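Long-range contacts in GP37 (Pseudomonas phage phikz, PDB 5FT0), which probably inhibits the host ribonuclease RNase E during phage infection and so blocks RNA turnover by the bacterial RNA degradosome: residues Glu28-His33 with Cys47-Ser52; Pro126-Met131 with Phe225-Val230; Ile144-Tyr149 with Tyr201-Arg206. All blocks are in the same frame, centred on the assembly; numbering follows the deposited sequence.

In the fold
The three contacts lie in two antiparallel sheets. Interaction 1 belongs to the small sheet containing strands 30-37 and 42-48, while interactions 2 and 3 belong to the seven-stranded sheet, 2 at its middle and 3 at edge strand 149-151. The centre of interaction 1 is 26 Å from that of interaction 2. Interaction 3 is nested inside the chain loop closed by interaction 2; their centres are 16 Å apart, and Val230 CG1 packs on Arg206 CB at 4.2 Å. Both touch the second subunit. The bound arginine is about 11 Å from the side chain of Thr226, and the potassium ion about 11 Å from that of Ile128.

Interaction 1. Residues Glu28-His33 with Cys47-Ser52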
loop_
_atom_site.group_PDB
_atom_site.type_symbol
_atom_site.label_atom_id
_atom_site.label_comp_id
_atom_site.label_asym_id
_atom_site.label_seq_id
_atom_site.Cartn_x
_atom_site.Cartn_y
_atom_site.Cartn_z
ATOM N N GLU A 28 -20.546 -1.815 -13.433
ATOM C CA GLU A 28 -21.006 -3.188 -13.307
ATOM C C GLU A 28 -22.141 -3.248 -12.296
ATOM O O GLU A 28 -22.324 -2.334 -11.487
ATOM C CB GLU A 28 -19.874 -4.127 -12.865
ATOM C CG GLU A 28 -18.722 -4.235 -13.843
ATOM C CD GLU A 28 -17.623 -5.148 -13.336
ATOM O OE1 GLU A 28 -17.302 -5.079 -12.131
ATOM O OE2 GLU A 28 -17.086 -5.936 -14.141
ATOM N N ASP A 29 -22.898 -4.344 -12.348
ATOM C CA ASP A 29 -23.926 -4.589 -11.343
ATOM C C ASP A 29 -23.307 -4.597 -9.950
ATOM O O ASP A 29 -22.242 -5.182 -9.727
ATOM C CB ASP A 29 -24.633 -5.920 -11.607
ATOM C CG ASP A 29 -25.408 -5.929 -12.912
ATOM O OD1 ASP A 29 -25.696 -4.841 -13.455
ATOM O OD2 ASP A 29 -25.744 -7.032 -13.390
ATOM N N ILE A 30 -23.975 -3.925 -9.015
ATOM C CA ILE A 30 -23.534 -3.819 -7.627
ATOM C C ILE A 30 -24.429 -4.718 -6.785
ATOM O O ILE A 30 -25.660 -4.627 -6.870
ATOM C CB ILE A 30 -23.624 -2.371 -7.106
ATOM C CG1 ILE A 30 -22.779 -1.378 -7.906
ATOM C CG2 ILE A 30 -23.116 -2.319 -5.682
ATOM C CD1 ILE A 30 -21.320 -1.354 -7.536
ATOM N N SER A 31 -23.823 -5.565 -5.961
ATOM C CA SER A 31 -24.549 -6.232 -4.887
ATOM C C SER A 31 -24.326 -5.435 -3.607
ATOM O O SER A 31 -23.179 -5.212 -3.206
ATOM C CB SER A 31 -24.090 -7.679 -4.717
ATOM O OG SER A 31 -24.788 -8.305 -3.652
ATOM N N VAL A 32 -25.413 -4.991 -2.980
ATOM C CA VAL A 32 -25.350 -4.070 -1.849
ATOM C C VAL A 32 -25.805 -4.789 -0.587
ATOM O O VAL A 32 -26.904 -5.356 -0.546
ATOM C CB VAL A 32 -26.205 -2.815 -2.092
ATOM C CG1 VAL A 32 -26.160 -1.900 -0.874
ATOM C CG2 VAL A 32 -25.737 -2.078 -3.334
ATOM N N HIS A 33 -24.963 -4.754 0.441
ATOM C CA HIS A 33 -25.322 -5.173 1.785
ATOM C C HIS A 33 -25.247 -3.970 2.713
ATOM O O HIS A 33 -24.401 -3.087 2.539
ATOM C CB HIS A 33 -24.392 -6.280 2.306
ATOM C CG HIS A 33 -24.451 -7.548 1.513
ATOM N ND1 HIS A 33 -25.104 -8.675 1.961
ATOM C CD2 HIS A 33 -23.928 -7.872 0.305
ATOM C CE1 HIS A 33 -24.985 -9.638 1.063
ATOM N NE2 HIS A 33 -24.277 -9.175 0.048
ATOM N N CYS A 47 -20.522 -2.670 -0.883
ATOM C CA CYS A 47 -20.830 -2.785 -2.304
ATOM C C CYS A 47 -19.804 -3.692 -2.969
ATOM O O CYS A 47 -18.596 -3.496 -2.799
ATOM C CB CYS A 47 -20.834 -1.409 -2.978
ATOM S SG CYS A 47 -21.993 -0.224 -2.268
ATOM N N ALA A 48 -20.282 -4.675 -3.732
ATOM C CA ALA A 48 -19.417 -5.681 -4.332
ATOM C C ALA A 48 -19.711 -5.814 -5.819
ATOM O O ALA A 48 -20.875 -5.917 -6.218
ATOM C CB ALA A 48 -19.593 -7.040 -3.647
ATOM N N THR A 49 -18.655 -5.816 -6.628
ATOM C CA THR A 49 -18.723 -6.085 -8.059
ATOM C C THR A 49 -17.850 -7.286 -8.398
ATOM O O THR A 49 -17.160 -7.851 -7.546
ATOM C CB THR A 49 -18.269 -4.883 -8.892
ATOM O OG1 THR A 49 -16.872 -4.646 -8.674
ATOM C CG2 THR A 49 -19.054 -3.646 -8.539
HETATM N N MSE A 50 -17.870 -7.654 -9.672
HETATM C CA MSE A 50 -17.050 -8.749 -10.158
HETATM C C MSE A 50 -15.597 -8.312 -10.339
HETATM O O MSE A 50 -14.675 -9.024 -9.943
HETATM C CB MSE A 50 -17.606 -9.288 -11.475
HETATM C CG MSE A 50 -17.100 -10.672 -11.832
HETATM SE SE MSE A 50 -17.318 -11.070 -13.723
HETATM C CE MSE A 50 -16.137 -9.698 -14.450
ATOM N N SER A 51 -15.399 -7.125 -10.916
ATOM C CA SER A 51 -14.068 -6.700 -11.333
ATOM C C SER A 51 -13.283 -5.986 -10.235
ATOM O O SER A 51 -12.088 -6.255 -10.068
ATOM C CB SER A 51 -14.167 -5.805 -12.571
ATOM O OG SER A 51 -14.618 -6.541 -13.698
ATOM N N SER A 52 -13.911 -5.081 -9.479
ATOM C CA SER A 52 -13.200 -4.270 -8.486
ATOM C C SER A 52 -14.024 -4.098 -7.204
ATOM O O SER A 52 -14.401 -2.997 -6.806
ATOM C CB SER A 52 -12.820 -2.913 -9.076
ATOM O OG SER A 52 -13.824 -1.944 -8.827
HETATM O O HOH W 1 -20.433 -7.022 -11.052
#
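Glu28 and Ser51 form the polar end of this contact, whereas Ile30, Val32 and Cys47 form its packed end. The Glu28 carboxylate is held by both halves of the serine: the backbone N of Ser51 reaches the syn lone pair of Glu28 OE1 at 3.0 Å, and Ser51 OG donates to Glu28 OE2 at 2.6 Å, 27° out of the carboxylate plane. A chain extended beyond CG (chi2 179°) gives glutamate the span to reach across to the serine. The 47-52 chain is itself folded here by an ST motif, in which Thr49 OG1 accepts from the backbone N of Ser52.

Beyond this polar end, strands 30-37 and 42-48 pair as a beta hairpin. Ser31 and Ala48 are the hydrogen-bonded pair, with an almost straight bond from Ser31 N to Ala48 O (174°); Val32 and Cys47 are the next, non-hydrogen-bonded pair. Packing is closest where Ile30 and Thr49 lie side by side, their methyls Ile30 CD1 and Thr49 CG2 only 3.4 Å apart. Ile30 CG2 also rests on Cys47 CB at 3.7 Å. Val32 and Cys47, apolar as a buried face requires, are covered by Val70 and Val74 of helix 67-82.

On the looser side a water bridges Asp29 O and Met50 N, while the poorly ordered, exposed selenomethionine Met50 brings little more than CE near Glu28 OE2. Asp29 OD1 turns instead to the backbone N of Trp8.

Interaction 2. Residues Pro126-Met131 with Phe225-Val230; sequences PVIEFM and FTIKIV
Phe130 and Phe225 meet obliquely: Phe225 CZ lies 4.0 Å from Phe130 CB and equally near Phe130 CD1, so the CZ corner of Phe225 rests where the Phe130 ring joins its CB. With CG anti to its backbone N (chi1 -159°), Phe225 starts its ring on a course toward the neighbouring strand. Alongside, Ile128 and Ile227 point the same way and touch through their CG2 methyls at 3.8 Å. Branched and aromatic residues suit this face, which is buried under helices 87-98 and 158-187; Tyr180 of the latter meets the Phe225 ring.

These strands are central neighbours in the seven-stranded antiparallel sheet. Glu129 with Lys228 and Met131 with Thr226 are hydrogen-bonded pairs, alternating with the non-hydrogen-bonded pairs Ile128-Ile229 and Phe130-Ile227. Bonds run both ways between Glu129 and Lys228, that from Lys228 N to Glu129 O being nearly straight at 178°. Along the far side of strand 122-132, Val127 and Ile128 both face Val110 of strand 109-115, a classic beta bulge.

The opposite face is mixed in character. Met131, a selenomethionine, lies beside Thr226, with Met131 CB 4.0 Å from Thr226 CB. Met131 SE reaches Lys228 CB at 4.0 Å. The Glu129 and Lys228 side chains cross, and Lys228 NZ meets Glu129 OE1 at 3.2 Å in a salt bridge whose hydrogen bond is weak; the bend of the lysine at chi3 (75°) turns CE toward the carboxylate, which also has a long, weak ion pair with Arg254 of the second subunit. Thr226 OG1 hydrogen-bonds Val134 O and Ser212 OG.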
loop_
_atom_site.group_PDB
_atom_site.type_symbol
_atom_site.label_atom_id
_atom_site.label_comp_id
_atom_site.label_asym_id
_atom_site.label_seq_id
_atom_site.Cartn_x
_atom_site.Cartn_y
_atom_site.Cartn_z
ATOM N N PRO A 126 0.564 13.844 -0.732
ATOM C CA PRO A 126 -0.613 14.464 -1.355
ATOM C C PRO A 126 -0.534 15.984 -1.352
ATOM O O PRO A 126 -0.069 16.601 -0.391
ATOM C CB PRO A 126 -1.782 13.970 -0.490
ATOM C CG PRO A 126 -1.218 12.860 0.359
ATOM C CD PRO A 126 0.232 13.188 0.540
ATOM N N VAL A 127 -1.001 16.581 -2.449
ATOM C CA VAL A 127 -1.128 18.027 -2.581
ATOM C C VAL A 127 -2.579 18.433 -2.814
ATOM O O VAL A 127 -3.113 19.303 -2.118
ATOM C CB VAL A 127 -0.220 18.572 -3.708
ATOM C CG1 VAL A 127 -0.534 20.034 -3.986
ATOM C CG2 VAL A 127 1.247 18.399 -3.339
ATOM N N ILE A 128 -3.231 17.811 -3.793
ATOM C CA ILE A 128 -4.651 18.004 -4.059
ATOM C C ILE A 128 -5.329 16.651 -3.937
ATOM O O ILE A 128 -4.905 15.680 -4.575
ATOM C CB ILE A 128 -4.898 18.609 -5.452
ATOM C CG1 ILE A 128 -4.120 19.914 -5.623
ATOM C CG2 ILE A 128 -6.383 18.843 -5.671
ATOM C CD1 ILE A 128 -4.133 20.444 -7.038
ATOM N N GLU A 129 -6.373 16.580 -3.118
ATOM C CA GLU A 129 -7.119 15.344 -2.924
ATOM C C GLU A 129 -8.573 15.572 -3.308
ATOM O O GLU A 129 -9.241 16.443 -2.741
ATOM C CB GLU A 129 -7.010 14.851 -1.480
ATOM C CG GLU A 129 -7.755 13.550 -1.221
ATOM C CD GLU A 129 -7.451 12.967 0.144
ATOM O OE1 GLU A 129 -6.480 13.427 0.785
ATOM O OE2 GLU A 129 -8.175 12.042 0.571
ATOM N N PHE A 130 -9.053 14.795 -4.275
ATOM C CA PHE A 130 -10.464 14.799 -4.627
ATOM C C PHE A 130 -11.220 13.880 -3.677
ATOM O O PHE A 130 -10.800 12.744 -3.438
ATOM C CB PHE A 130 -10.658 14.347 -6.075
ATOM C CG PHE A 130 -9.936 15.200 -7.078
ATOM C CD1 PHE A 130 -10.545 16.319 -7.622
ATOM C CD2 PHE A 130 -8.646 14.884 -7.476
ATOM C CE1 PHE A 130 -9.884 17.104 -8.546
ATOM C CE2 PHE A 130 -7.980 15.667 -8.398
ATOM C CZ PHE A 130 -8.600 16.779 -8.935
HETATM N N MSE A 131 -12.324 14.374 -3.128
HETATM C CA MSE A 131 -13.081 13.612 -2.142
HETATM C C MSE A 131 -14.568 13.566 -2.484
HETATM O O MSE A 131 -15.374 14.267 -1.867
HETATM C CB MSE A 131 -12.879 14.208 -0.750
HETATM C CG MSE A 131 -11.414 14.326 -0.340
HETATM SE SE MSE A 131 -11.170 15.240 1.365
HETATM C CE MSE A 131 -12.044 13.950 2.538
ATOM N N PHE A 225 -19.293 16.788 -2.946
ATOM C CA PHE A 225 -17.939 16.683 -3.467
ATOM C C PHE A 225 -17.054 17.674 -2.727
ATOM O O PHE A 225 -17.438 18.829 -2.524
ATOM C CB PHE A 225 -17.887 16.954 -4.978
ATOM C CG PHE A 225 -16.659 16.400 -5.654
ATOM C CD1 PHE A 225 -15.430 17.030 -5.527
ATOM C CD2 PHE A 225 -16.738 15.251 -6.420
ATOM C CE1 PHE A 225 -14.305 16.517 -6.149
ATOM C CE2 PHE A 225 -15.616 14.735 -7.048
ATOM C CZ PHE A 225 -14.400 15.368 -6.909
ATOM N N THR A 226 -15.873 17.214 -2.324
ATOM C CA THR A 226 -14.897 18.055 -1.647
ATOM C C THR A 226 -13.552 17.932 -2.347
ATOM O O THR A 226 -13.164 16.843 -2.780
ATOM C CB THR A 226 -14.757 17.674 -0.159
ATOM O OG1 THR A 226 -15.987 17.949 0.528
ATOM C CG2 THR A 226 -13.636 18.462 0.505
ATOM N N ILE A 227 -12.860 19.059 -2.479
ATOM C CA ILE A 227 -11.475 19.096 -2.926
ATOM C C ILE A 227 -10.633 19.620 -1.775
ATOM O O ILE A 227 -10.925 20.688 -1.225
ATOM C CB ILE A 227 -11.298 19.978 -4.176
ATOM C CG1 ILE A 227 -12.154 19.451 -5.327
ATOM C CG2 ILE A 227 -9.834 20.037 -4.576
ATOM C CD1 ILE A 227 -12.010 20.250 -6.599
ATOM N N LYS A 228 -9.603 18.867 -1.402
ATOM C CA LYS A 228 -8.684 19.266 -0.345
ATOM C C LYS A 228 -7.344 19.627 -0.960
ATOM O O LYS A 228 -6.817 18.881 -1.793
ATOM C CB LYS A 228 -8.498 18.155 0.691
ATOM C CG LYS A 228 -7.533 18.541 1.811
ATOM C CD LYS A 228 -7.368 17.435 2.843
ATOM C CE LYS A 228 -6.509 16.305 2.323
ATOM N NZ LYS A 228 -6.290 15.263 3.365
ATOM N N ILE A 229 -6.800 20.771 -0.557
ATOM C CA ILE A 229 -5.482 21.219 -0.981
ATOM C C ILE A 229 -4.631 21.410 0.265
ATOM O O ILE A 229 -5.086 22.008 1.249
ATOM C CB ILE A 229 -5.561 22.515 -1.807
ATOM C CG1 ILE A 229 -6.483 22.308 -3.009
ATOM C CG2 ILE A 229 -4.174 22.936 -2.271
ATOM C CD1 ILE A 229 -6.711 23.555 -3.820
ATOM N N VAL A 230 -3.404 20.897 0.227
ATOM C CA VAL A 230 -2.509 20.906 1.377
ATOM C C VAL A 230 -1.270 21.717 1.027
ATOM O O VAL A 230 -0.635 21.476 -0.006
ATOM C CB VAL A 230 -2.113 19.481 1.805
ATOM C CG1 VAL A 230 -1.253 19.524 3.065
ATOM C CG2 VAL A 230 -3.352 18.628 2.024
#

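Interaction 3. Residues Ile144-Tyr149 with Tyr201-Arg206; sequences IKSSSY and YQFIDR
Gln202 and Tyr149 pair antiparallel through a 2.8 Å bond from Gln202 N to Tyr149 O, while Gln202 O accepts from Ser148 N at 2.7 Å and, weakly, from Tyr149 N, so that two successive residues face one in a classic beta bulge.

The same pair carries a CH-pi contact. Gln202 CB lies over one face of the Tyr149 ring, 3.7 Å from its centroid and offset toward the rim, and Gln202 CG comes to 3.3 Å from Tyr149 OH. Tyr149 CG sits between its backbone N and carbonyl carbon (chi1 55°), an orientation that starts the ring toward the glutamine, whose methylenes suit an aromatic face. The Gln202 amide donates from NE2 to Phe203 O, and Gln202 OE1 is hydrogen-bonded to Thr207 OG1.

Phe203 is sandwiched. Ser147 CB sits over one face, 3.8 Å from the centroid, and Arg206 NH2 lies over the centre of the opposite face, 3.4 Å above the ring plane. The short side chain of Ser147 is consistent with the close approach here. Arg206 is steadied by salt bridges to Asp205 and Glu208, and Asp205 OD2 bonds His252 of the second subunit.

At the helical end, Ile144 CG1 meets the edge of the Tyr201 ring at Tyr201 CE1, 3.9 Å away. Ser146 and Ser147 turn their hydroxyls back to Lys142 O and Leu143 O of the helix 140-146 region, and a short link then leads into strand 149-151, beside strand 197-202.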
loop_
_atom_site.group_PDB
_atom_site.type_symbol
_atom_site.label_atom_id
_atom_site.label_comp_id
_atom_site.label_asym_id
_atom_site.label_seq_id
_atom_site.Cartn_x
_atom_site.Cartn_y
_atom_site.Cartn_z
ATOM N N ILE A 144 -11.457 20.653 13.552
ATOM C CA ILE A 144 -11.257 21.742 14.504
ATOM C C ILE A 144 -10.469 21.260 15.714
ATOM O O ILE A 144 -9.550 21.942 16.185
ATOM C CB ILE A 144 -12.612 22.349 14.916
ATOM C CG1 ILE A 144 -13.278 23.036 13.721
ATOM C CG2 ILE A 144 -12.430 23.330 16.067
ATOM C CD1 ILE A 144 -14.489 23.862 14.088
ATOM N N LYS A 145 -10.801 20.073 16.230
ATOM C CA LYS A 145 -10.119 19.564 17.416
ATOM C C LYS A 145 -8.642 19.309 17.144
ATOM O O LYS A 145 -7.787 19.609 17.986
ATOM C CB LYS A 145 -10.798 18.285 17.904
ATOM N N SER A 146 -8.320 18.765 15.971
ATOM C CA SER A 146 -6.964 18.331 15.673
ATOM C C SER A 146 -6.090 19.422 15.067
ATOM O O SER A 146 -4.895 19.185 14.862
ATOM C CB SER A 146 -6.994 17.127 14.725
ATOM O OG SER A 146 -7.605 17.459 13.491
ATOM N N SER A 147 -6.636 20.599 14.781
ATOM C CA SER A 147 -5.873 21.677 14.169
ATOM C C SER A 147 -5.571 22.766 15.189
ATOM O O SER A 147 -6.199 22.854 16.247
ATOM C CB SER A 147 -6.622 22.277 12.973
ATOM O OG SER A 147 -7.821 22.914 13.380
ATOM N N SER A 148 -4.590 23.604 14.850
ATOM C CA SER A 148 -4.227 24.718 15.722
ATOM C C SER A 148 -5.320 25.780 15.736
ATOM O O SER A 148 -5.809 26.169 16.803
ATOM C CB SER A 148 -2.895 25.319 15.273
ATOM O OG SER A 148 -1.858 24.353 15.320
ATOM N N TYR A 149 -5.715 26.258 14.559
ATOM C CA TYR A 149 -6.752 27.275 14.445
ATOM C C TYR A 149 -7.293 27.258 13.023
ATOM O O TYR A 149 -6.742 26.605 12.132
ATOM C CB TYR A 149 -6.215 28.662 14.815
ATOM C CG TYR A 149 -4.998 29.077 14.021
ATOM C CD1 TYR A 149 -3.721 28.733 14.443
ATOM C CD2 TYR A 149 -5.125 29.812 12.848
ATOM C CE1 TYR A 149 -2.603 29.107 13.722
ATOM C CE2 TYR A 149 -4.012 30.193 12.118
ATOM C CZ TYR A 149 -2.754 29.836 12.561
ATOM O OH TYR A 149 -1.640 30.208 11.842
ATOM N N TYR A 201 -7.862 25.245 7.510
ATOM C CA TYR A 201 -7.411 24.767 8.807
ATOM C C TYR A 201 -5.898 24.850 8.862
ATOM O O TYR A 201 -5.214 24.407 7.931
ATOM C CB TYR A 201 -7.878 23.332 9.063
ATOM C CG TYR A 201 -9.381 23.197 9.098
ATOM C CD1 TYR A 201 -10.085 23.393 10.280
ATOM C CD2 TYR A 201 -10.096 22.887 7.951
ATOM C CE1 TYR A 201 -11.461 23.275 10.319
ATOM C CE2 TYR A 201 -11.475 22.768 7.980
ATOM C CZ TYR A 201 -12.151 22.963 9.166
ATOM O OH TYR A 201 -13.519 22.847 9.205
ATOM N N GLN A 202 -5.380 25.420 9.944
ATOM C CA GLN A 202 -3.946 25.534 10.159
ATOM C C GLN A 202 -3.523 24.502 11.192
ATOM O O GLN A 202 -4.039 24.488 12.314
ATOM C CB GLN A 202 -3.560 26.939 10.620
ATOM C CG GLN A 202 -2.056 27.134 10.752
ATOM C CD GLN A 202 -1.345 27.039 9.419
ATOM O OE1 GLN A 202 -1.854 27.507 8.398
ATOM N NE2 GLN A 202 -0.167 26.422 9.415
ATOM N N PHE A 203 -2.599 23.636 10.804
ATOM C CA PHE A 203 -1.945 22.716 11.716
ATOM C C PHE A 203 -0.532 23.222 11.979
ATOM O O PHE A 203 -0.069 24.184 11.360
ATOM C CB PHE A 203 -1.934 21.294 11.140
ATOM C CG PHE A 203 -3.305 20.761 10.824
ATOM C CD1 PHE A 203 -3.937 21.098 9.635
ATOM C CD2 PHE A 203 -3.962 19.930 11.714
ATOM C CE1 PHE A 203 -5.202 20.616 9.340
ATOM C CE2 PHE A 203 -5.227 19.442 11.427
ATOM C CZ PHE A 203 -5.848 19.786 10.236
ATOM N N ILE A 204 0.156 22.572 12.918
ATOM C CA ILE A 204 1.519 22.996 13.226
ATOM C C ILE A 204 2.428 22.803 12.023
ATOM O O ILE A 204 3.346 23.602 11.795
ATOM C CB ILE A 204 2.058 22.251 14.463
ATOM C CG1 ILE A 204 1.615 20.786 14.451
ATOM C CG2 ILE A 204 1.623 22.954 15.743
ATOM C CD1 ILE A 204 2.107 19.993 15.645
ATOM N N ASP A 205 2.179 21.771 11.216
ATOM C CA ASP A 205 3.085 21.405 10.138
ATOM C C ASP A 205 2.502 21.600 8.743
ATOM O O ASP A 205 3.200 21.326 7.759
ATOM C CB ASP A 205 3.540 19.947 10.309
ATOM C CG ASP A 205 2.391 18.953 10.217
ATOM O OD1 ASP A 205 1.218 19.376 10.282
ATOM O OD2 ASP A 205 2.663 17.742 10.088
ATOM N N ARG A 206 1.264 22.072 8.618
ATOM C CA ARG A 206 0.652 22.174 7.297
ATOM C C ARG A 206 -0.599 23.036 7.370
ATOM O O ARG A 206 -1.144 23.288 8.449
ATOM C CB ARG A 206 0.295 20.792 6.739
ATOM C CG ARG A 206 -0.855 20.133 7.481
ATOM C CD ARG A 206 -0.920 18.636 7.230
ATOM N NE ARG A 206 -2.135 18.062 7.796
ATOM C CZ ARG A 206 -2.276 17.712 9.071
ATOM N NH1 ARG A 206 -1.273 17.871 9.921
ATOM N NH2 ARG A 206 -3.423 17.200 9.494
HETATM O O HOH W 2 -1.747 20.586 14.518
#